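Local coordinates for protein cystathionine gamma-synthase (PDB 6LD9) that probably catalyses the pyridoxal phosphate-dependent formation of cystathionine on the route to methionine, and here holds a cofactor-cystathionine adduct, at residues Leu180-Asn185 and Leu202-Thr207; Pro108-Gly113 and Thr156-Leu161; Ser115-Asn120 and His353-Ala358. The protein carries 2 engineered substitutions. One frame throughout, in Å; residues are numbered along the deposited sequence.

Interaction 1 of 3, residues Leu180-Asn185 and Leu202-Thr207. With E9U ((2~{S})-4-[(2~{R})-2-azanyl-3-oxidanyl-3-oxidanylidene-propyl]sulfanyl-2-[(~{E})-[2-methyl-3-oxidanyl-5-(phosphonooxymethyl)pyridin-4-yl]methylideneamino]butanoic acid), chain G.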
loop_
_atom_site.group_PDB
_atom_site.type_symbol
_atom_site.label_atom_id
_atom_site.label_comp_id
_atom_site.label_asym_id
_atom_site.label_seq_id
_atom_site.Cartn_x
_atom_site.Cartn_y
_atom_site.Cartn_z
ATOM N N LEU C 180 -7.791 36.137 -15.758
ATOM C CA LEU C 180 -8.127 34.718 -15.495
ATOM C C LEU C 180 -8.742 34.605 -14.093
ATOM O O LEU C 180 -8.463 35.442 -13.207
ATOM C CB LEU C 180 -6.875 33.840 -15.633
ATOM C CG LEU C 180 -6.202 33.922 -17.004
ATOM C CD1 LEU C 180 -4.753 33.426 -16.920
ATOM C CD2 LEU C 180 -6.985 33.168 -18.071
ATOM N N THR C 181 -9.537 33.568 -13.939
ATOM C CA THR C 181 -10.242 33.195 -12.707
ATOM C C THR C 181 -9.849 31.784 -12.324
ATOM O O THR C 181 -9.931 30.867 -13.204
ATOM C CB THR C 181 -11.758 33.238 -12.894
ATOM O OG1 THR C 181 -12.061 33.270 -14.302
ATOM C CG2 THR C 181 -12.301 34.477 -12.235
ATOM N N VAL C 182 -9.578 31.614 -11.039
ATOM C CA VAL C 182 -9.407 30.275 -10.455
ATOM C C VAL C 182 -10.288 30.172 -9.223
ATOM O O VAL C 182 -10.351 31.162 -8.433
ATOM C CB VAL C 182 -7.928 30.011 -10.131
ATOM C CG1 VAL C 182 -7.310 31.014 -9.147
ATOM C CG2 VAL C 182 -7.779 28.583 -9.628
ATOM N N VAL C 183 -10.988 29.043 -9.076
ATOM C CA VAL C 183 -11.894 28.840 -7.900
ATOM C C VAL C 183 -11.412 27.665 -7.067
ATOM O O VAL C 183 -11.259 26.606 -7.633
ATOM C CB VAL C 183 -13.351 28.614 -8.335
ATOM C CG1 VAL C 183 -14.273 28.490 -7.124
ATOM C CG2 VAL C 183 -13.781 29.750 -9.230
ATOM N N ASP C 184 -11.198 27.893 -5.778
ATOM C CA ASP C 184 -10.900 26.838 -4.793
ATOM C C ASP C 184 -12.236 26.230 -4.385
ATOM O O ASP C 184 -12.965 26.863 -3.682
ATOM C CB ASP C 184 -10.082 27.350 -3.600
ATOM C CG ASP C 184 -9.632 26.229 -2.648
ATOM O OD1 ASP C 184 -10.256 25.131 -2.675
ATOM O OD2 ASP C 184 -8.695 26.476 -1.830
ATOM N N ASN C 185 -12.500 25.023 -4.810
ATOM C CA ASN C 185 -13.838 24.382 -4.699
ATOM C C ASN C 185 -13.753 23.231 -3.698
ATOM O O ASN C 185 -14.548 22.296 -3.788
ATOM C CB ASN C 185 -14.303 23.940 -6.098
ATOM C CG ASN C 185 -15.727 23.427 -6.159
ATOM O OD1 ASN C 185 -16.048 22.516 -6.946
ATOM N ND2 ASN C 185 -16.562 24.046 -5.359
ATOM N N LEU C 202 -10.182 27.876 -14.305
ATOM C CA LEU C 202 -9.493 26.897 -13.451
ATOM C C LEU C 202 -10.303 26.627 -12.192
ATOM O O LEU C 202 -10.768 27.624 -11.537
ATOM C CB LEU C 202 -8.138 27.446 -13.013
ATOM C CG LEU C 202 -7.093 27.603 -14.110
ATOM C CD1 LEU C 202 -6.003 28.547 -13.636
ATOM C CD2 LEU C 202 -6.517 26.258 -14.442
ATOM N N VAL C 203 -10.409 25.345 -11.853
ATOM C CA VAL C 203 -10.920 24.974 -10.520
ATOM C C VAL C 203 -9.856 24.129 -9.816
ATOM O O VAL C 203 -9.178 23.343 -10.484
ATOM C CB VAL C 203 -12.282 24.287 -10.644
ATOM C CG1 VAL C 203 -12.194 22.986 -11.377
ATOM C CG2 VAL C 203 -12.868 24.027 -9.283
ATOM N N LEU C 204 -9.663 24.336 -8.531
ATOM C CA LEU C 204 -8.706 23.517 -7.786
ATOM C C LEU C 204 -9.302 22.959 -6.508
ATOM O O LEU C 204 -10.348 23.416 -6.064
ATOM C CB LEU C 204 -7.411 24.300 -7.572
ATOM C CG LEU C 204 -7.403 25.511 -6.681
ATOM C CD1 LEU C 204 -7.403 25.083 -5.228
ATOM C CD2 LEU C 204 -6.158 26.351 -7.013
ATOM N N HIS C 205 -8.675 21.916 -6.006
ATOM C CA HIS C 205 -9.177 21.167 -4.838
ATOM C C HIS C 205 -8.008 20.748 -3.955
ATOM O O HIS C 205 -6.973 20.291 -4.489
ATOM C CB HIS C 205 -9.845 19.877 -5.325
ATOM C CG HIS C 205 -11.141 20.068 -6.001
ATOM N ND1 HIS C 205 -12.314 20.305 -5.276
ATOM C CD2 HIS C 205 -11.473 19.986 -7.321
ATOM C CE1 HIS C 205 -13.325 20.390 -6.136
ATOM N NE2 HIS C 205 -12.809 20.253 -7.423
ATOM N N SER C 206 -8.194 20.763 -2.657
ATOM C CA SER C 206 -7.478 19.811 -1.769
ATOM C C SER C 206 -8.245 18.508 -1.856
ATOM O O SER C 206 -9.367 18.526 -1.386
ATOM C CB SER C 206 -7.411 20.311 -0.367
ATOM O OG SER C 206 -6.963 19.314 0.519
ATOM N N THR C 207 -7.748 17.493 -2.533
ATOM C CA THR C 207 -8.390 16.160 -2.557
ATOM C C THR C 207 -8.323 15.501 -1.172
ATOM O O THR C 207 -8.966 14.461 -0.975
ATOM C CB THR C 207 -7.736 15.248 -3.578
ATOM O OG1 THR C 207 -6.358 15.148 -3.217
ATOM C CG2 THR C 207 -7.961 15.783 -4.971
HETATM N N1 E9U G . -7.827 25.039 0.147
HETATM C C2 E9U G . -8.706 25.024 1.212
HETATM C C3 E9U G . -8.390 24.352 2.471
HETATM N N E9U G . -7.534 23.108 4.883
HETATM C CA E9U G . -7.257 22.387 6.149
HETATM C C E9U G . -8.295 22.851 7.131
HETATM O O E9U G . -8.829 23.996 6.943
HETATM C CB E9U G . -5.810 22.676 6.559
HETATM C CG E9U G . -5.498 22.424 7.975
HETATM S SD E9U G . -4.305 23.545 8.642
HETATM C CE E9U G . -2.636 23.063 8.248
HETATM C CZ E9U G . -1.287 23.185 9.019
HETATM C CH E9U G . -0.424 24.177 8.321
HETATM N NH E9U G . -1.186 23.218 10.486
HETATM C C2A E9U G . -10.061 25.684 1.083
HETATM C C4 E9U G . -7.099 23.709 2.586
HETATM C C4A E9U G . -6.744 23.053 3.854
HETATM C C5 E9U G . -6.248 23.761 1.380
HETATM C C5A E9U G . -4.913 23.125 1.321
HETATM C C6 E9U G . -6.676 24.431 0.212
HETATM O O1P E9U G . -3.916 20.711 3.156
HETATM O O2P E9U G . -4.290 19.434 0.996
HETATM O O3 E9U G . -9.216 24.373 3.506
HETATM O O3P E9U G . -2.532 21.164 1.075
HETATM O O4P E9U G . -5.009 21.728 1.008
HETATM O OT E9U G . -8.559 22.124 8.145
HETATM O OX1 E9U G . 0.381 24.873 8.895
HETATM O OX2 E9U G . -0.484 24.261 7.104
HETATM P P E9U G . -3.855 20.710 1.637
#

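Interaction 2 of 3, residues Pro108-Gly113 and Thr156-Leu161. With E9U ((2~{S})-4-[(2~{R})-2-azanyl-3-oxidanyl-3-oxidanylidene-propyl]sulfanyl-2-[(~{E})-[2-methyl-3-oxidanyl-5-(phosphonooxymethyl)pyridin-4-yl]methylideneamino]butanoic acid), chain G.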
loop_
_atom_site.group_PDB
_atom_site.type_symbol
_atom_site.label_atom_id
_atom_site.label_comp_id
_atom_site.label_asym_id
_atom_site.label_seq_id
_atom_site.Cartn_x
_atom_site.Cartn_y
_atom_site.Cartn_z
ATOM N N PRO C 108 -9.224 36.585 -1.928
ATOM C CA PRO C 108 -10.222 36.928 -0.925
ATOM C C PRO C 108 -9.604 37.226 0.447
ATOM O O PRO C 108 -8.671 36.649 0.790
ATOM C CB PRO C 108 -11.060 35.644 -0.880
ATOM C CG PRO C 108 -10.694 34.827 -2.093
ATOM C CD PRO C 108 -9.237 35.158 -2.275
ATOM N N HIS C 109 -10.162 38.135 1.213
ATOM C CA HIS C 109 -9.682 38.474 2.580
ATOM C C HIS C 109 -9.850 37.243 3.486
ATOM O O HIS C 109 -9.193 37.133 4.498
ATOM C CB HIS C 109 -10.428 39.732 3.074
ATOM C CG HIS C 109 -11.874 39.512 3.382
ATOM N ND1 HIS C 109 -12.773 38.895 2.481
ATOM C CD2 HIS C 109 -12.603 39.766 4.502
ATOM C CE1 HIS C 109 -13.969 38.769 3.037
ATOM N NE2 HIS C 109 -13.900 39.311 4.286
ATOM N N ASP C 110 -10.813 36.383 3.211
ATOM C CA ASP C 110 -11.168 35.313 4.174
ATOM C C ASP C 110 -10.816 33.915 3.634
ATOM O O ASP C 110 -11.419 32.909 4.104
ATOM C CB ASP C 110 -12.646 35.403 4.482
ATOM C CG ASP C 110 -13.630 35.118 3.351
ATOM O OD1 ASP C 110 -13.267 35.061 2.139
ATOM O OD2 ASP C 110 -14.822 35.003 3.710
ATOM N N ALA C 111 -9.888 33.838 2.683
ATOM C CA ALA C 111 -9.261 32.568 2.244
ATOM C C ALA C 111 -8.629 31.767 3.427
ATOM O O ALA C 111 -8.269 32.364 4.477
ATOM C CB ALA C 111 -8.266 32.875 1.151
ATOM N N TYR C 112 -8.585 30.436 3.283
ATOM C CA TYR C 112 -7.817 29.479 4.118
ATOM C C TYR C 112 -6.482 30.125 4.483
ATOM O O TYR C 112 -5.819 30.666 3.581
ATOM C CB TYR C 112 -7.654 28.164 3.342
ATOM C CG TYR C 112 -6.647 27.227 3.935
ATOM C CD1 TYR C 112 -6.714 26.879 5.284
ATOM C CD2 TYR C 112 -5.561 26.782 3.184
ATOM C CE1 TYR C 112 -5.735 26.094 5.868
ATOM C CE2 TYR C 112 -4.574 25.987 3.760
ATOM C CZ TYR C 112 -4.680 25.630 5.099
ATOM O OH TYR C 112 -3.695 24.902 5.683
ATOM N N GLY C 113 -6.128 30.109 5.769
ATOM C CA GLY C 113 -4.886 30.710 6.307
ATOM C C GLY C 113 -3.613 30.156 5.657
ATOM O O GLY C 113 -2.644 30.921 5.514
ATOM N N THR C 156 -15.125 29.832 -2.437
ATOM C CA THR C 156 -16.565 29.862 -2.042
ATOM C C THR C 156 -17.060 28.421 -1.915
ATOM O O THR C 156 -16.850 27.600 -2.802
ATOM C CB THR C 156 -17.453 30.722 -2.967
ATOM O OG1 THR C 156 -18.783 30.764 -2.430
ATOM C CG2 THR C 156 -17.468 30.195 -4.382
ATOM N N PRO C 157 -17.770 28.082 -0.836
ATOM C CA PRO C 157 -17.894 28.891 0.361
ATOM C C PRO C 157 -16.549 28.961 1.105
ATOM O O PRO C 157 -15.790 28.026 1.059
ATOM C CB PRO C 157 -18.815 28.091 1.303
ATOM C CG PRO C 157 -19.494 27.113 0.397
ATOM C CD PRO C 157 -18.547 26.850 -0.740
ATOM N N SER C 158 -16.336 30.053 1.822
ATOM C CA SER C 158 -15.042 30.426 2.420
ATOM C C SER C 158 -14.809 29.625 3.734
ATOM O O SER C 158 -15.750 29.245 4.406
ATOM C CB SER C 158 -14.976 31.934 2.599
ATOM O OG SER C 158 -15.776 32.430 3.693
ATOM N N ASN C 159 -13.554 29.400 4.081
ATOM C CA ASN C 159 -13.114 28.640 5.264
ATOM C C ASN C 159 -12.596 29.664 6.253
ATOM O O ASN C 159 -11.538 30.194 5.987
ATOM C CB ASN C 159 -12.022 27.672 4.816
ATOM C CG ASN C 159 -11.358 26.886 5.926
ATOM O OD1 ASN C 159 -10.431 26.108 5.595
ATOM N ND2 ASN C 159 -11.833 27.025 7.174
ATOM N N PRO C 160 -13.172 29.867 7.455
ATOM C CA PRO C 160 -14.244 29.040 8.014
ATOM C C PRO C 160 -15.596 29.713 8.305
ATOM O O PRO C 160 -16.401 29.120 8.983
ATOM C CB PRO C 160 -13.619 28.811 9.390
ATOM C CG PRO C 160 -13.219 30.247 9.792
ATOM C CD PRO C 160 -12.656 30.802 8.484
ATOM N N LEU C 161 -15.855 30.888 7.750
ATOM C CA LEU C 161 -17.145 31.600 7.974
ATOM C C LEU C 161 -18.231 31.336 6.908
ATOM O O LEU C 161 -19.333 31.866 7.053
ATOM C CB LEU C 161 -16.780 33.070 8.050
ATOM C CG LEU C 161 -16.117 33.403 9.379
ATOM C CD1 LEU C 161 -15.319 34.684 9.252
ATOM C CD2 LEU C 161 -17.170 33.484 10.492
HETATM N N1 E9U G . -7.827 25.039 0.147
HETATM C C2 E9U G . -8.706 25.024 1.212
HETATM C C3 E9U G . -8.390 24.352 2.471
HETATM N N E9U G . -7.534 23.108 4.883
HETATM C CA E9U G . -7.257 22.387 6.149
HETATM C C E9U G . -8.295 22.851 7.131
HETATM O O E9U G . -8.829 23.996 6.943
HETATM C CB E9U G . -5.810 22.676 6.559
HETATM C CG E9U G . -5.498 22.424 7.975
HETATM S SD E9U G . -4.305 23.545 8.642
HETATM C CE E9U G . -2.636 23.063 8.248
HETATM C CZ E9U G . -1.287 23.185 9.019
HETATM C CH E9U G . -0.424 24.177 8.321
HETATM N NH E9U G . -1.186 23.218 10.486
HETATM C C2A E9U G . -10.061 25.684 1.083
HETATM C C4 E9U G . -7.099 23.709 2.586
HETATM C C4A E9U G . -6.744 23.053 3.854
HETATM C C5 E9U G . -6.248 23.761 1.380
HETATM C C5A E9U G . -4.913 23.125 1.321
HETATM C C6 E9U G . -6.676 24.431 0.212
HETATM O O1P E9U G . -3.916 20.711 3.156
HETATM O O2P E9U G . -4.290 19.434 0.996
HETATM O O3 E9U G . -9.216 24.373 3.506
HETATM O O3P E9U G . -2.532 21.164 1.075
HETATM O O4P E9U G . -5.009 21.728 1.008
HETATM O OT E9U G . -8.559 22.124 8.145
HETATM O OX1 E9U G . 0.381 24.873 8.895
HETATM O OX2 E9U G . -0.484 24.261 7.104
HETATM P P E9U G . -3.855 20.710 1.637
HETATM O O HOH W 1 -13.970 32.472 5.836
#

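Interaction 3 of 3, residues Ser115-Asn120 and His353-Ala358. With E9U ((2~{S})-4-[(2~{R})-2-azanyl-3-oxidanyl-3-oxidanylidene-propyl]sulfanyl-2-[(~{E})-[2-methyl-3-oxidanyl-5-(phosphonooxymethyl)pyridin-4-yl]methylideneamino]butanoic acid), chain G.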
loop_
_atom_site.group_PDB
_atom_site.type_symbol
_atom_site.label_atom_id
_atom_site.label_comp_id
_atom_site.label_asym_id
_atom_site.label_seq_id
_atom_site.Cartn_x
_atom_site.Cartn_y
_atom_site.Cartn_z
ATOM N N SER C 115 -3.485 29.394 2.362
ATOM C CA SER C 115 -3.443 30.188 1.104
ATOM C C SER C 115 -2.855 31.585 1.385
ATOM O O SER C 115 -1.951 32.033 0.659
ATOM C CB SER C 115 -4.801 30.286 0.516
ATOM O OG SER C 115 -5.421 29.009 0.354
ATOM N N TRP C 116 -3.357 32.246 2.424
ATOM C CA TRP C 116 -2.896 33.570 2.903
ATOM C C TRP C 116 -1.380 33.469 3.136
ATOM O O TRP C 116 -0.637 34.306 2.608
ATOM C CB TRP C 116 -3.723 33.973 4.150
ATOM C CG TRP C 116 -3.359 35.305 4.707
ATOM C CD1 TRP C 116 -4.021 36.476 4.473
ATOM C CD2 TRP C 116 -2.228 35.622 5.548
ATOM N NE1 TRP C 116 -3.385 37.498 5.114
ATOM C CE2 TRP C 116 -2.265 37.021 5.757
ATOM C CE3 TRP C 116 -1.172 34.882 6.121
ATOM C CZ2 TRP C 116 -1.292 37.687 6.511
ATOM C CZ3 TRP C 116 -0.186 35.546 6.834
ATOM C CH2 TRP C 116 -0.261 36.927 7.041
ATOM N N ARG C 117 -0.908 32.440 3.853
ATOM C CA ARG C 117 0.538 32.313 4.194
ATOM C C ARG C 117 1.349 32.367 2.896
ATOM O O ARG C 117 2.294 33.149 2.809
ATOM C CB ARG C 117 0.804 31.035 4.982
ATOM C CG ARG C 117 2.273 30.719 5.259
ATOM C CD ARG C 117 2.391 29.504 6.198
ATOM N NE ARG C 117 1.680 28.375 5.565
ATOM C CZ ARG C 117 1.060 27.381 6.163
ATOM N NH1 ARG C 117 1.018 27.254 7.460
ATOM N NH2 ARG C 117 0.476 26.479 5.426
ATOM N N LEU C 118 0.937 31.587 1.911
ATOM C CA LEU C 118 1.661 31.435 0.645
ATOM C C LEU C 118 1.570 32.729 -0.171
ATOM O O LEU C 118 2.580 33.114 -0.739
ATOM C CB LEU C 118 1.073 30.252 -0.135
ATOM C CG LEU C 118 1.811 30.011 -1.454
ATOM C CD1 LEU C 118 3.248 29.538 -1.196
ATOM C CD2 LEU C 118 1.099 29.021 -2.321
ATOM N N PHE C 119 0.376 33.308 -0.334
ATOM C CA PHE C 119 0.200 34.598 -1.043
ATOM C C PHE C 119 1.132 35.623 -0.403
ATOM O O PHE C 119 1.858 36.256 -1.159
ATOM C CB PHE C 119 -1.254 35.084 -1.041
ATOM C CG PHE C 119 -2.281 34.111 -1.582
ATOM C CD1 PHE C 119 -1.997 33.296 -2.667
ATOM C CD2 PHE C 119 -3.529 34.000 -0.971
ATOM C CE1 PHE C 119 -2.918 32.389 -3.150
ATOM C CE2 PHE C 119 -4.460 33.094 -1.456
ATOM C CZ PHE C 119 -4.147 32.300 -2.551
ATOM N N ASN C 120 1.177 35.731 0.927
ATOM C CA ASN C 120 1.920 36.842 1.605
ATOM C C ASN C 120 3.416 36.581 1.478
ATOM O O ASN C 120 4.109 37.542 1.145
ATOM C CB ASN C 120 1.355 37.222 2.991
ATOM C CG ASN C 120 -0.005 37.938 2.820
ATOM O OD1 ASN C 120 -1.120 37.335 2.659
ATOM N ND2 ASN C 120 0.066 39.259 2.754
ATOM N N HIS C 353 -5.968 28.467 11.091
ATOM C CA HIS C 353 -5.758 29.877 10.663
ATOM C C HIS C 353 -4.733 30.508 11.616
ATOM O O HIS C 353 -4.685 31.729 11.646
ATOM C CB HIS C 353 -7.104 30.616 10.569
ATOM C CG HIS C 353 -8.003 30.078 9.511
ATOM N ND1 HIS C 353 -8.379 30.829 8.417
ATOM C CD2 HIS C 353 -8.607 28.874 9.374
ATOM C CE1 HIS C 353 -9.167 30.110 7.644
ATOM N NE2 HIS C 353 -9.336 28.907 8.217
ATOM N N ALA C 354 -3.906 29.692 12.309
ATOM C CA ALA C 354 -2.818 30.164 13.209
ATOM C C ALA C 354 -1.660 30.768 12.381
ATOM O O ALA C 354 -1.070 31.754 12.824
ATOM C CB ALA C 354 -2.376 29.056 14.112
ATOM N N ALA C 355 -1.500 30.336 11.134
ATOM C CA ALA C 355 -0.547 30.883 10.136
ATOM C C ALA C 355 -0.853 32.366 9.832
ATOM O O ALA C 355 0.052 33.070 9.399
ATOM C CB ALA C 355 -0.632 30.041 8.887
ATOM N N MET C 356 -2.089 32.834 10.016
ATOM C CA MET C 356 -2.463 34.244 9.728
ATOM C C MET C 356 -2.004 35.099 10.917
ATOM O O MET C 356 -1.820 34.558 12.017
ATOM C CB MET C 356 -3.981 34.426 9.506
ATOM C CG MET C 356 -4.533 33.795 8.243
ATOM S SD MET C 356 -6.373 33.707 8.059
ATOM C CE MET C 356 -6.724 35.277 7.265
ATOM N N THR C 357 -1.833 36.397 10.707
ATOM C CA THR C 357 -1.611 37.416 11.781
ATOM C C THR C 357 -2.935 37.705 12.499
ATOM O O THR C 357 -3.972 37.402 11.894
ATOM C CB THR C 357 -1.025 38.700 11.175
ATOM O OG1 THR C 357 -1.988 39.193 10.210
ATOM C CG2 THR C 357 0.363 38.432 10.624
ATOM N N ALA C 358 -2.917 38.236 13.728
ATOM C CA ALA C 358 -4.179 38.572 14.436
ATOM C C ALA C 358 -4.942 39.662 13.619
ATOM O O ALA C 358 -6.208 39.604 13.604
ATOM C CB ALA C 358 -3.945 38.886 15.916
HETATM N N1 E9U G . -7.827 25.039 0.147
HETATM C C2 E9U G . -8.706 25.024 1.212
HETATM C C3 E9U G . -8.390 24.352 2.471
HETATM N N E9U G . -7.534 23.108 4.883
HETATM C CA E9U G . -7.257 22.387 6.149
HETATM C C E9U G . -8.295 22.851 7.131
HETATM O O E9U G . -8.829 23.996 6.943
HETATM C CB E9U G . -5.810 22.676 6.559
HETATM C CG E9U G . -5.498 22.424 7.975
HETATM S SD E9U G . -4.305 23.545 8.642
HETATM C CE E9U G . -2.636 23.063 8.248
HETATM C CZ E9U G . -1.287 23.185 9.019
HETATM C CH E9U G . -0.424 24.177 8.321
HETATM N NH E9U G . -1.186 23.218 10.486
HETATM C C2A E9U G . -10.061 25.684 1.083
HETATM C C4 E9U G . -7.099 23.709 2.586
HETATM C C4A E9U G . -6.744 23.053 3.854
HETATM C C5 E9U G . -6.248 23.761 1.380
HETATM C C5A E9U G . -4.913 23.125 1.321
HETATM C C6 E9U G . -6.676 24.431 0.212
HETATM O O1P E9U G . -3.916 20.711 3.156
HETATM O O2P E9U G . -4.290 19.434 0.996
HETATM O O3 E9U G . -9.216 24.373 3.506
HETATM O O3P E9U G . -2.532 21.164 1.075
HETATM O O4P E9U G . -5.009 21.728 1.008
HETATM O OT E9U G . -8.559 22.124 8.145
HETATM O OX1 E9U G . 0.381 24.873 8.895
HETATM O OX2 E9U G . -0.484 24.261 7.104
HETATM P P E9U G . -3.855 20.710 1.637
#

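Interaction 1 of 3, residues Leu180-Asn185 and Leu202-Thr207
Val-183 is bonded through both its backbone N and its backbone O to the neighbouring strand: its N donates to Leu-202 O at 2.8 Å, and its O takes the N-H of Leu-204. One step on, Asn-185 N meets Leu-204 O at 3.0 Å in an almost straight bond (178° at the hydrogen). The ladder is slacker at its other end, where Leu-202 N reaches Thr-181 O at 3.2 Å with a bent angle of 124°, a weak bond, and where Leu-180 is partly exposed to solvent.

These are adjacent parallel strands of the large mixed sheet in the fold-type I PLP enzymes, and their C-terminal ends carry cofactor ligands. On the face bearing Val-182, Leu-202 and Leu-204 the packing is close: Val-182 CG2 lies 3.6 Å from Leu-202 CB, and helix 87-98 covers the leucines through Ile-91 and Val-94. Leu-204 CG sits between its backbone N and carbonyl carbon (chi1 67°), which brings CD1 to 3.6 Å from Asp-184 CG. On the other face Val-203 CG2 touches Asn-185 CB at 3.5 Å.

Across from Leu-204, Asp-184 turns its carboxylate to the ligand: OD2 is 2.6 Å from pyridine N1 of the adduct, while OD1 is hydrogen-bonded to Thr-186 OG1. Ser-206 OG, past the end of the ladder, donates to phosphate oxygen O2P of the adduct at 2.7 Å.

Interaction 2 of 3, residues Pro108-Gly113 and Thr156-Leu161
Asp-110 and Ser-158 meet through a short hydrogen bond, Ser-158 OG donating to Asp-110 OD2 at 2.7 Å. The hydroxyl comes from above the carboxylate, 62° out of its plane, with Ser-158 CB also packed against the group. A water links the two loops: it donates to Ser-158 OG at 2.8 Å and to Asp-110 O at 3.1 Å, and accepts from Leu-161 N. The serine oxygen therefore gives one bond and receives the water's, plus one from Arg-163 N, while the Arg-163 guanidinium makes a salt bridge to Asp-110 OD2.

Nearer the cofactor, the Tyr-112 ring and the Asn-159 amide run out alongside each other in a common direction, their planes only 11° apart. The tyrosine covers one side of the adduct's pyridine nearly parallel to it, Tyr-112 CD2 standing 3.5 Å from ligand C4. Ligand C4A lies under the rim of the phenol. Tyr-112 CG is anti to the backbone N (chi1 167°), which carries the ring out over the cofactor; its hydroxyl is hydrogen-bonded to Arg-59 of the second subunit.

Further out, one carboxylate sets the backbones of both loops: Glu-155 takes Tyr-112 N on OE2 and Asn-159 N on OE1. Cis peptides before Pro-157 and Pro-160 shape the second loop, and a type I turn from Pro-108 to Ala-111 shapes the first. The loops leave the C-terminal ends of neighbouring parallel strands 104-108 and 151-155; the first leads straight into helix 113-124, with Tyr-112 at the N-cap, and the second packs Pro-160 against strand 370-374 of the smaller sheet.

Interaction 3 of 3, residues Ser115-Asn120 and His353-Ala358
Trp-116 lays one face of its indole over the backbone and side chain of Met-356. Met-356 CA stands 4.2 Å from the centroid of the six-membered ring and 24° off its normal, a CH-pi contact over the face. The methionine chain then crosses the indole at a slant: Met-356 CG is 4.0 Å from Trp-116 CD2, and the sulfur, SD, sits obliquely 5.2 Å from the centroid of the Trp-116 five-membered ring, a Met-aromatic contact. On the far side of the sulfur, His-353 ND1 gives it a weak hydrogen bond. Asn-120, one helical turn along, lies against the rim of the opposite face of the indole.

Thr-357 meets the indole at about a right angle, its CG2 3.9 Å from Trp-116 CH2. Its hydroxyl is turned instead to Ala-360 N, capping helix 358-364. Ala-355 O comes obliquely to Trp-116 CZ3 at 3.6 Å.

Arg-117, the next residue round the helix, leaves in another direction. Its chain runs extended through chi2 and bends at chi3 (57°), which swings the guanidinium past Ala-355; the methyl carbon CB of Ala-355 lies 3.5 Å from Arg-117 NH1. From there both terminal nitrogens grip the carboxylate at the cysteine end of the adduct, Arg-117 NH1 donating to ligand OX1 at 2.9 Å and Arg-117 NH2 to ligand OX2 at 2.9 Å. Two bonds fix the rotation of that carboxylate, which meets the guanidinium at its edge. Arg-59 of the second subunit, which also hydrogen-bonds the adduct, comes close to Arg-117. The arrangement is a bidentate arginine-carboxylate pairing in the substrate pocket of a PLP enzyme, with helix 113-124 packed by its tryptophan against a turn from the C-terminal part of the chain.

How the interactions relate
All three contacts reach the same adduct from different directions: interaction 1 at the pyridine nitrogen and phosphate, interaction 2 over the pyridine ring, interaction 3 at the distal carboxylate. Interactions 2 and 3 have centres about 11 Å apart and touch directly, with Asn-159 O 2.9 Å from His-353 CE1 and Gly-113 CA 3.7 Å from Met-356 CG. Helix 113-124 starts within interaction 2 and continues into interaction 3. Interaction 1 stands apart from both, its centre about 13 Å from that of interaction 2 and about 18 Å from that of interaction 3, and it lies within the long loop of chain that interaction 3 closes.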